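Local atomic coordinates of beta-glucuronidase (PDB entry 6U7J), a protein that hydrolyses beta-D-glucuronides, releasing glucuronic acid, and as a gut microbial enzyme probably helps reactivate estrogens from their glucuronide conjugates. Residues R116-F121 with E148-P153. Sequence-based numbering, arbitrary orientation.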
loop_
_atom_site.group_PDB
_atom_site.type_symbol
_atom_site.label_atom_id
_atom_site.label_comp_id
_atom_site.label_asym_id
_atom_site.label_seq_id
_atom_site.Cartn_x
_atom_site.Cartn_y
_atom_site.Cartn_z
ATOM N N ARG B 116 38.894 -25.091 5.883
ATOM C CA ARG B 116 37.627 -25.328 5.212
ATOM C C ARG B 116 36.545 -25.433 6.270
ATOM O O ARG B 116 36.808 -25.799 7.417
ATOM C CB ARG B 116 37.627 -26.619 4.413
ATOM C CG ARG B 116 38.369 -26.565 3.135
ATOM C CD ARG B 116 38.563 -27.971 2.638
ATOM N NE ARG B 116 39.287 -27.998 1.381
ATOM C CZ ARG B 116 38.800 -28.519 0.266
ATOM N NH1 ARG B 116 37.586 -29.059 0.258
ATOM N NH2 ARG B 116 39.533 -28.499 -0.839
ATOM N N HIS B 117 35.314 -25.130 5.873
ATOM C CA HIS B 117 34.207 -25.327 6.790
ATOM C C HIS B 117 32.952 -25.671 5.999
ATOM O O HIS B 117 32.767 -25.218 4.866
ATOM C CB HIS B 117 33.997 -24.092 7.673
ATOM C CG HIS B 117 33.019 -24.306 8.785
ATOM N ND1 HIS B 117 31.686 -23.944 8.682
ATOM C CD2 HIS B 117 33.173 -24.855 10.018
ATOM C CE1 HIS B 117 31.065 -24.259 9.807
ATOM N NE2 HIS B 117 31.942 -24.812 10.634
ATOM N N LYS B 118 32.110 -26.503 6.608
ATOM C CA LYS B 118 30.808 -26.886 6.081
ATOM C C LYS B 118 29.758 -26.515 7.121
ATOM O O LYS B 118 29.872 -26.896 8.291
ATOM C CB LYS B 118 30.765 -28.384 5.762
ATOM C CG LYS B 118 29.399 -28.915 5.335
ATOM C CD LYS B 118 29.424 -30.453 5.259
ATOM C CE LYS B 118 28.042 -31.028 4.971
ATOM N NZ LYS B 118 27.999 -32.501 5.150
ATOM N N GLY B 119 28.759 -25.747 6.705
ATOM C CA GLY B 119 27.758 -25.356 7.680
ATOM C C GLY B 119 27.713 -23.845 7.762
ATOM O O GLY B 119 28.721 -23.182 8.016
ATOM N N GLY B 120 26.507 -23.293 7.550
ATOM C CA GLY B 120 26.355 -21.869 7.355
ATOM C C GLY B 120 26.044 -21.013 8.565
ATOM O O GLY B 120 25.890 -19.795 8.412
ATOM N N PHE B 121 25.942 -21.584 9.770
ATOM C CA PHE B 121 25.418 -20.791 10.877
ATOM C C PHE B 121 26.185 -20.970 12.187
ATOM O O PHE B 121 25.645 -20.642 13.250
ATOM C CB PHE B 121 23.939 -21.118 11.079
ATOM C CG PHE B 121 23.126 -20.878 9.850
ATOM C CD1 PHE B 121 22.706 -19.604 9.531
ATOM C CD2 PHE B 121 22.859 -21.908 8.974
ATOM C CE1 PHE B 121 21.991 -19.357 8.376
ATOM C CE2 PHE B 121 22.140 -21.673 7.810
ATOM C CZ PHE B 121 21.708 -20.395 7.511
ATOM N N GLU B 148 23.029 -30.115 -0.167
ATOM C CA GLU B 148 22.820 -31.502 -0.553
ATOM C C GLU B 148 22.123 -32.238 0.585
ATOM O O GLU B 148 21.810 -31.657 1.625
ATOM C CB GLU B 148 24.148 -32.183 -0.909
ATOM C CG GLU B 148 24.815 -31.626 -2.147
ATOM C CD GLU B 148 24.234 -32.174 -3.435
ATOM O OE1 GLU B 148 23.038 -32.558 -3.457
ATOM O OE2 GLU B 148 24.987 -32.228 -4.436
ATOM N N TRP B 149 21.890 -33.538 0.372
ATOM C CA TRP B 149 21.144 -34.347 1.330
ATOM C C TRP B 149 21.872 -34.527 2.650
ATOM O O TRP B 149 21.233 -34.910 3.632
ATOM C CB TRP B 149 20.829 -35.716 0.736
ATOM C CG TRP B 149 19.799 -35.659 -0.354
ATOM C CD1 TRP B 149 19.997 -35.876 -1.684
ATOM C CD2 TRP B 149 18.406 -35.362 -0.198
ATOM N NE1 TRP B 149 18.814 -35.737 -2.368
ATOM C CE2 TRP B 149 17.821 -35.420 -1.478
ATOM C CE3 TRP B 149 17.597 -35.060 0.902
ATOM C CZ2 TRP B 149 16.461 -35.181 -1.694
ATOM C CZ3 TRP B 149 16.246 -34.822 0.690
ATOM C CH2 TRP B 149 15.692 -34.887 -0.604
ATOM N N ASP B 150 23.181 -34.260 2.703
ATOM C CA ASP B 150 23.940 -34.352 3.946
ATOM C C ASP B 150 24.405 -32.991 4.439
ATOM O O ASP B 150 25.321 -32.909 5.265
ATOM C CB ASP B 150 25.128 -35.307 3.810
ATOM C CG ASP B 150 26.124 -34.870 2.745
ATOM O OD1 ASP B 150 25.831 -33.927 1.983
ATOM O OD2 ASP B 150 27.210 -35.486 2.662
ATOM N N CYS B 151 23.789 -31.920 3.949
ATOM C CA CYS B 151 23.951 -30.592 4.516
ATOM C C CYS B 151 22.785 -30.319 5.454
ATOM O O CYS B 151 21.766 -31.010 5.430
ATOM C CB CYS B 151 23.998 -29.532 3.412
ATOM S SG CYS B 151 25.342 -29.778 2.218
ATOM N N LEU B 152 22.939 -29.277 6.260
ATOM C CA LEU B 152 21.869 -28.767 7.111
ATOM C C LEU B 152 21.824 -27.253 6.938
ATOM O O LEU B 152 22.789 -26.561 7.317
ATOM C CB LEU B 152 22.086 -29.145 8.575
ATOM C CG LEU B 152 22.175 -30.629 8.932
ATOM C CD1 LEU B 152 22.341 -30.742 10.424
ATOM C CD2 LEU B 152 20.933 -31.406 8.493
ATOM N N PRO B 153 20.743 -26.682 6.393
ATOM C CA PRO B 153 19.517 -27.322 5.915
ATOM C C PRO B 153 19.733 -28.285 4.759
ATOM O O PRO B 153 20.724 -28.220 4.051
ATOM C CB PRO B 153 18.654 -26.131 5.456
ATOM C CG PRO B 153 19.188 -24.958 6.201
ATOM C CD PRO B 153 20.672 -25.213 6.297
HETATM O O HOH W 1 24.622 -24.719 6.156
#
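Lys118 and Asp150 form the polar end of this contact, and the bond goes to the backbone rather than to the carboxylate. Lys118 NZ donates to Asp150 O at 2.7 Å, approaching from above the carbonyl plane, 44° out of it. The carboxylate lies farther off: Asp150 OD2 is 4.0 Å from Lys118 NZ, a long salt bridge that probably adds electrostatic attraction more than directional grip. With CG anti to the backbone N (chi1 174°) and every later torsion extended, the lysine chain carries its ammonium group to the turn. Its last methylene, Lys118 CE, lies 4.1 Å from Cys151 SG. Cys151 SG is oriented within its own loop by Glu148 N, which donates to it at 3.3 Å with an N-H...S angle of 163°, while Cys151 N closes the type I turn on Glu148 O.

A water links the two backbones between the polar and apolar ends: it accepts from Gly120 N at 2.7 Å and donates to Leu152 O at 2.8 Å.

The apolar end is a slender touch. Pro153 CD, next to the cis peptide bond that precedes it, meets the edge of the Phe121 ring near its plane, 4.1 Å from Phe121 CE2, and the two side chains cross at about a right angle. Phe121 also stacks on Tyr342, and Pro153 rests on Phe176 and Val366.

Tyr391 of helix 386-403 receives a cation-pi contact from Lys118, and Leu152 packs on the same helix. The arrangement thus joins the end of strand 112-118 to the loop after strand 135-144, both in the sugar-binding domain, the jelly-roll-like beta sandwich of family 2 glycoside hydrolases, where that domain abuts the TIM barrel.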